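Local coordinates for Blr6230 protein (Bradyrhizobium diazoefficiens USDA 110, PDB 5NGG) that is a zinc-dependent subclass B3 metallo-beta-lactamase, an enzyme that probably hydrolyses the amide bond of beta-lactam antibiotics, at residues I47-G51 against N83-F89; F110-K114 against P148-D153. One frame throughout, in Å; residues are numbered along the deposited sequence. Where two conformers were deposited one is given.

Contact 1: I47-G51 against N83-F89; sequences IYYVG and NIAKLGF
Tyr48 and Phe89 meet as a T-shaped aromatic pair, with centroids 5.0 Å apart and planes at 85°. The edge of the phenylalanine does the touching: its CZ stands over the centre of one face of the tyrosine ring, 3.7 Å from Tyr48 CD1. The apolar packing continues along the segment 47-51 through Leu87, whose CD1 methyl reaches between the two segments. It lies 3.7 Å from Tyr48 CB and 3.6 Å from Val50 CG1. The other methyl of the valine, CG2, meets Ile84 CG1 at 4.1 Å. Val50 thus divides its branches between Leu87 and Ile84, its CG1 set anti to the carbonyl carbon by a chi1 of -63°.

Polar contact is concentrated at Asn83. Its ND2 donates to Val50 O at 2.9 Å in a nearly straight bond (N-H...O 167°); the acceptor lies in the amide plane, whereas the donor stands well above the plane of the Val50 carbonyl. ND2 also donates to a water that lies within hydrogen-bonding distance of Gly51 O, and the water bridges the two.

Gly88, with positive phi, closes helix 77-86 in a Schellman motif and turns the chain so that Phe89 comes back to the strand. The chemistry implies a mainly apolar seam finished by a side-chain amide, which fixes the helix end against strand 47-49 and residues 50-51 that follow it.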
loop_
_atom_site.group_PDB
_atom_site.type_symbol
_atom_site.label_atom_id
_atom_site.label_comp_id
_atom_site.label_asym_id
_atom_site.label_seq_id
_atom_site.Cartn_x
_atom_site.Cartn_y
_atom_site.Cartn_z
ATOM N N ILE A 47 11.902 -3.502 -9.259
ATOM C CA ILE A 47 11.191 -3.139 -8.029
ATOM C C ILE A 47 12.184 -3.155 -6.863
ATOM O O ILE A 47 12.810 -4.192 -6.594
ATOM C CB ILE A 47 10.009 -4.071 -7.722
ATOM C CG1 ILE A 47 8.988 -4.088 -8.857
ATOM C CG2 ILE A 47 9.360 -3.660 -6.400
ATOM C CD1 ILE A 47 7.913 -5.129 -8.713
ATOM N N TYR A 48 12.265 -2.018 -6.168
ATOM C CA TYR A 48 13.218 -1.819 -5.075
ATOM C C TYR A 48 12.440 -1.431 -3.810
ATOM O O TYR A 48 11.540 -0.583 -3.863
ATOM C CB TYR A 48 14.224 -0.696 -5.393
ATOM C CG TYR A 48 15.082 -0.976 -6.609
ATOM C CD1 TYR A 48 14.567 -0.861 -7.897
ATOM C CD2 TYR A 48 16.407 -1.405 -6.471
ATOM C CE1 TYR A 48 15.336 -1.161 -9.012
ATOM C CE2 TYR A 48 17.186 -1.691 -7.585
ATOM C CZ TYR A 48 16.651 -1.566 -8.845
ATOM O OH TYR A 48 17.417 -1.870 -9.957
ATOM N N TYR A 49 12.802 -2.035 -2.678
ATOM C CA TYR A 49 12.197 -1.706 -1.378
ATOM C C TYR A 49 12.968 -0.557 -0.753
ATOM O O TYR A 49 14.186 -0.648 -0.618
ATOM C CB TYR A 49 12.254 -2.940 -0.459
ATOM C CG TYR A 49 11.490 -2.768 0.830
ATOM C CD1 TYR A 49 12.059 -2.128 1.936
ATOM C CD2 TYR A 49 10.198 -3.235 0.956
ATOM C CE1 TYR A 49 11.356 -1.943 3.126
ATOM C CE2 TYR A 49 9.490 -3.062 2.155
ATOM C CZ TYR A 49 10.053 -2.410 3.230
ATOM O OH TYR A 49 9.282 -2.274 4.359
ATOM N N VAL A 50 12.271 0.525 -0.372
ATOM C CA VAL A 50 12.865 1.718 0.256
ATOM C C VAL A 50 12.086 2.154 1.503
ATOM O O VAL A 50 12.216 3.296 1.964
ATOM C CB VAL A 50 13.026 2.897 -0.738
ATOM C CG1 VAL A 50 13.991 2.538 -1.856
ATOM C CG2 VAL A 50 11.685 3.317 -1.318
ATOM N N GLY A 51 11.273 1.249 2.061
ATOM C CA GLY A 51 10.439 1.582 3.224
ATOM C C GLY A 51 11.166 1.430 4.552
ATOM O O GLY A 51 12.402 1.409 4.651
ATOM N N ASN A 83 16.730 6.544 1.866
ATOM C CA ASN A 83 16.790 5.176 1.334
ATOM C C ASN A 83 16.891 5.141 -0.197
ATOM O O ASN A 83 17.605 4.305 -0.761
ATOM C CB ASN A 83 15.567 4.393 1.794
ATOM C CG ASN A 83 15.609 4.077 3.263
ATOM O OD1 ASN A 83 16.677 4.141 3.905
ATOM N ND2 ASN A 83 14.453 3.749 3.813
ATOM N N ILE A 84 16.140 6.019 -0.851
ATOM C CA ILE A 84 16.191 6.156 -2.313
ATOM C C ILE A 84 17.618 6.469 -2.739
ATOM O O ILE A 84 18.159 5.845 -3.659
ATOM C CB ILE A 84 15.157 7.212 -2.788
ATOM C CG1 ILE A 84 13.739 6.658 -2.558
ATOM C CG2 ILE A 84 15.357 7.588 -4.256
ATOM C CD1 ILE A 84 12.625 7.662 -2.732
ATOM N N ALA A 85 18.230 7.436 -2.062
ATOM C CA ALA A 85 19.592 7.834 -2.402
ATOM C C ALA A 85 20.612 6.728 -2.107
ATOM O O ALA A 85 21.603 6.564 -2.856
ATOM C CB ALA A 85 19.951 9.100 -1.654
ATOM N N LYS A 86 20.376 5.958 -1.039
ATOM C CA LYS A 86 21.258 4.826 -0.692
ATOM C C LYS A 86 21.384 3.801 -1.832
ATOM O O LYS A 86 22.432 3.156 -1.981
ATOM C CB LYS A 86 20.803 4.082 0.573
ATOM C CG LYS A 86 21.097 4.770 1.891
ATOM C CD LYS A 86 20.504 3.997 3.071
ATOM C CE LYS A 86 20.652 4.766 4.371
ATOM N N LEU A 87 20.317 3.633 -2.603
ATOM C CA LEU A 87 20.340 2.742 -3.746
ATOM C C LEU A 87 20.961 3.364 -5.001
ATOM O O LEU A 87 21.118 2.671 -5.999
ATOM C CB LEU A 87 18.937 2.237 -4.052
ATOM C CG LEU A 87 18.309 1.358 -2.980
ATOM C CD1 LEU A 87 16.910 1.025 -3.427
ATOM C CD2 LEU A 87 19.091 0.085 -2.693
ATOM N N GLY A 88 21.317 4.648 -4.963
ATOM C CA GLY A 88 21.874 5.340 -6.133
ATOM C C GLY A 88 20.861 6.050 -7.008
ATOM O O GLY A 88 21.216 6.549 -8.086
ATOM N N PHE A 89 19.608 6.100 -6.553
ATOM C CA PHE A 89 18.575 6.863 -7.240
ATOM C C PHE A 89 18.588 8.323 -6.813
ATOM O O PHE A 89 19.091 8.658 -5.740
ATOM C CB PHE A 89 17.192 6.317 -6.902
ATOM C CG PHE A 89 16.932 4.938 -7.414
ATOM C CD1 PHE A 89 16.907 4.678 -8.776
ATOM C CD2 PHE A 89 16.644 3.900 -6.525
ATOM C CE1 PHE A 89 16.641 3.406 -9.238
ATOM C CE2 PHE A 89 16.385 2.624 -6.973
ATOM C CZ PHE A 89 16.398 2.366 -8.331
HETATM O O HOH W 1 14.217 2.563 6.464
#

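Contact 2: F110-K114 against P148-D153; sequences FAEIK and PAVKVD
The first turn of helix 110-117 lies beside an irregular, largely extended run of chain, residues 148-153, with Ala111 and Val150 as the nearest pair, their CA atoms 5.1 Å apart. Val150 is the apolar centre of the contact. Its CG1, placed by a chi1 of 60° between the backbone N and the carbonyl carbon, meets Phe110 CB at 3.9 Å. The other branch, CG2, lies against the aliphatic part of Lys114, 3.9 Å from Lys114 CD. Beyond CB the phenylalanine leaves this partner, and its ring runs inward to Leu121, Leu131 and Ile97. Nearer the surface, the methyl of Ala111 meets the proline, Ala111 CB to Pro148 CB at 3.9 Å. A water bridges the same two residues, accepting from Ala111 N and donating to Pro148 O.

In one of its two modelled conformers, Lys114 passes obliquely over the CG2 branch of Val150, with CG anti to the backbone N (chi1 -179°); the extended chain carries NZ past the valine to two acceptors. NZ donates to Lys151 O at 2.7 Å, from above the carbonyl plane. It also forms a salt bridge with Asp153, NZ to OD2 at 2.7 Å, met on the syn side and 31° out of the carboxylate plane. Asp153 OD2 additionally accepts from Leu121 N, so in this conformer a single carboxylate oxygen ties the lysine to strand 120-124; this double use probably favours the ionised form of the pair. The whole belongs to the alpha-beta-beta-alpha fold of the metallo-beta-lactamases: a helix that follows the zinc-binding histidines His101, His103 and His106 is clasped by the connection leading into edge strand 154-156.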
loop_
_atom_site.group_PDB
_atom_site.type_symbol
_atom_site.label_atom_id
_atom_site.label_comp_id
_atom_site.label_asym_id
_atom_site.label_seq_id
_atom_site.Cartn_x
_atom_site.Cartn_y
_atom_site.Cartn_z
ATOM N N PHE A 110 3.476 12.454 0.464
ATOM C CA PHE A 110 3.055 12.797 -0.893
ATOM C C PHE A 110 3.165 14.291 -1.219
ATOM O O PHE A 110 3.693 14.654 -2.276
ATOM C CB PHE A 110 1.613 12.354 -1.165
ATOM C CG PHE A 110 1.414 10.858 -1.356
ATOM C CD1 PHE A 110 2.448 9.967 -1.548
ATOM C CD2 PHE A 110 0.122 10.357 -1.400
ATOM C CE1 PHE A 110 2.196 8.613 -1.755
ATOM C CE2 PHE A 110 -0.122 9.019 -1.619
ATOM C CZ PHE A 110 0.913 8.147 -1.809
ATOM N N ALA A 111 2.622 15.155 -0.360
ATOM C CA ALA A 111 2.656 16.580 -0.668
ATOM C C ALA A 111 4.092 17.076 -0.833
ATOM O O ALA A 111 4.415 17.859 -1.761
ATOM C CB ALA A 111 1.922 17.364 0.402
ATOM N N GLU A 112 4.969 16.611 0.055
ATOM C CA GLU A 112 6.363 17.032 0.034
ATOM C C GLU A 112 7.070 16.559 -1.226
ATOM O O GLU A 112 7.754 17.341 -1.914
ATOM C CB GLU A 112 7.089 16.514 1.262
ATOM C CG GLU A 112 8.567 16.837 1.285
ATOM C CD GLU A 112 9.232 16.566 2.603
ATOM O OE1 GLU A 112 8.555 16.592 3.655
ATOM O OE2 GLU A 112 10.465 16.382 2.606
ATOM N N ILE A 113 6.940 15.273 -1.523
ATOM C CA ILE A 113 7.646 14.734 -2.677
ATOM C C ILE A 113 7.072 15.306 -3.980
ATOM O O ILE A 113 7.829 15.605 -4.903
ATOM C CB ILE A 113 7.729 13.190 -2.637
ATOM C CG1 ILE A 113 8.694 12.784 -1.510
ATOM C CG2 ILE A 113 8.218 12.621 -3.969
ATOM C CD1 ILE A 113 8.662 11.327 -1.109
ATOM N N LYS A 114 5.746 15.456 -4.078
ATOM C CA LYS A 114 5.153 16.030 -5.270
ATOM C C LYS A 114 5.675 17.450 -5.531
ATOM O O LYS A 114 5.991 17.807 -6.670
ATOM C CB LYS A 114 3.634 16.009 -5.146
ATOM C CG LYS A 114 2.919 16.571 -6.349
ATOM C CD LYS A 114 1.453 16.205 -6.331
ATOM C CE LYS A 114 0.803 16.716 -7.591
ATOM N NZ LYS A 114 -0.673 16.744 -7.472
ATOM N N PRO A 148 -0.615 15.821 5.287
ATOM C CA PRO A 148 -0.637 17.003 4.396
ATOM C C PRO A 148 -1.412 16.726 3.111
ATOM O O PRO A 148 -1.120 15.784 2.393
ATOM C CB PRO A 148 0.848 17.277 4.136
ATOM C CG PRO A 148 1.558 16.669 5.304
ATOM C CD PRO A 148 0.769 15.419 5.601
ATOM N N ALA A 149 -2.425 17.547 2.858
ATOM C CA ALA A 149 -3.338 17.334 1.734
ATOM C C ALA A 149 -2.586 17.444 0.413
ATOM O O ALA A 149 -1.664 18.251 0.255
ATOM C CB ALA A 149 -4.500 18.323 1.793
ATOM N N VAL A 150 -3.008 16.630 -0.546
ATOM C CA VAL A 150 -2.332 16.559 -1.836
ATOM C C VAL A 150 -3.359 16.381 -2.947
ATOM O O VAL A 150 -4.329 15.608 -2.788
ATOM C CB VAL A 150 -1.282 15.395 -1.800
ATOM C CG1 VAL A 150 -1.924 14.034 -1.527
ATOM C CG2 VAL A 150 -0.398 15.390 -3.026
ATOM N N LYS A 151 -3.126 17.059 -4.073
ATOM C CA LYS A 151 -4.018 16.957 -5.221
ATOM C C LYS A 151 -3.739 15.699 -6.037
ATOM O O LYS A 151 -2.581 15.312 -6.246
ATOM C CB LYS A 151 -3.904 18.202 -6.091
ATOM C CG LYS A 151 -4.373 19.435 -5.340
ATOM C CD LYS A 151 -4.454 20.665 -6.217
ATOM C CE LYS A 151 -5.310 21.729 -5.554
ATOM N NZ LYS A 151 -6.770 21.460 -5.699
ATOM N N VAL A 152 -4.817 15.072 -6.496
ATOM C CA VAL A 152 -4.724 13.883 -7.316
ATOM C C VAL A 152 -4.753 14.335 -8.777
ATOM O O VAL A 152 -5.690 15.015 -9.219
ATOM C CB VAL A 152 -5.882 12.914 -7.010
ATOM C CG1 VAL A 152 -5.892 11.741 -7.984
ATOM C CG2 VAL A 152 -5.796 12.422 -5.572
ATOM N N ASP A 153 -3.741 13.939 -9.535
ATOM C CA ASP A 153 -3.646 14.292 -10.955
ATOM C C ASP A 153 -4.417 13.343 -11.866
ATOM O O ASP A 153 -4.891 13.759 -12.928
ATOM C CB ASP A 153 -2.196 14.397 -11.368
ATOM C CG ASP A 153 -1.470 15.453 -10.588
ATOM O OD1 ASP A 153 -1.688 16.638 -10.882
ATOM O OD2 ASP A 153 -0.704 15.109 -9.661
HETATM O O HOH W 2 1.234 14.302 2.066
#

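In the fold
Contact 1 is the more buried of the two and joins a strand near one margin of the seven-stranded sheet to the end of helix 77-86; contact 2 is partly exposed and joins helix 110-117 to the loop before the edge strand at the other margin. They share neither segment nor strand, and their centres lie about 20 Å apart. Even so, a salt bridge between Lys81 and Glu112 links the two helices. The chemistry follows the setting: aromatic and aliphatic side chains dominate contact 1, with a neutral amide as its polar end, whereas contact 2 sets a charged pair beside an apolar centre built round Val150.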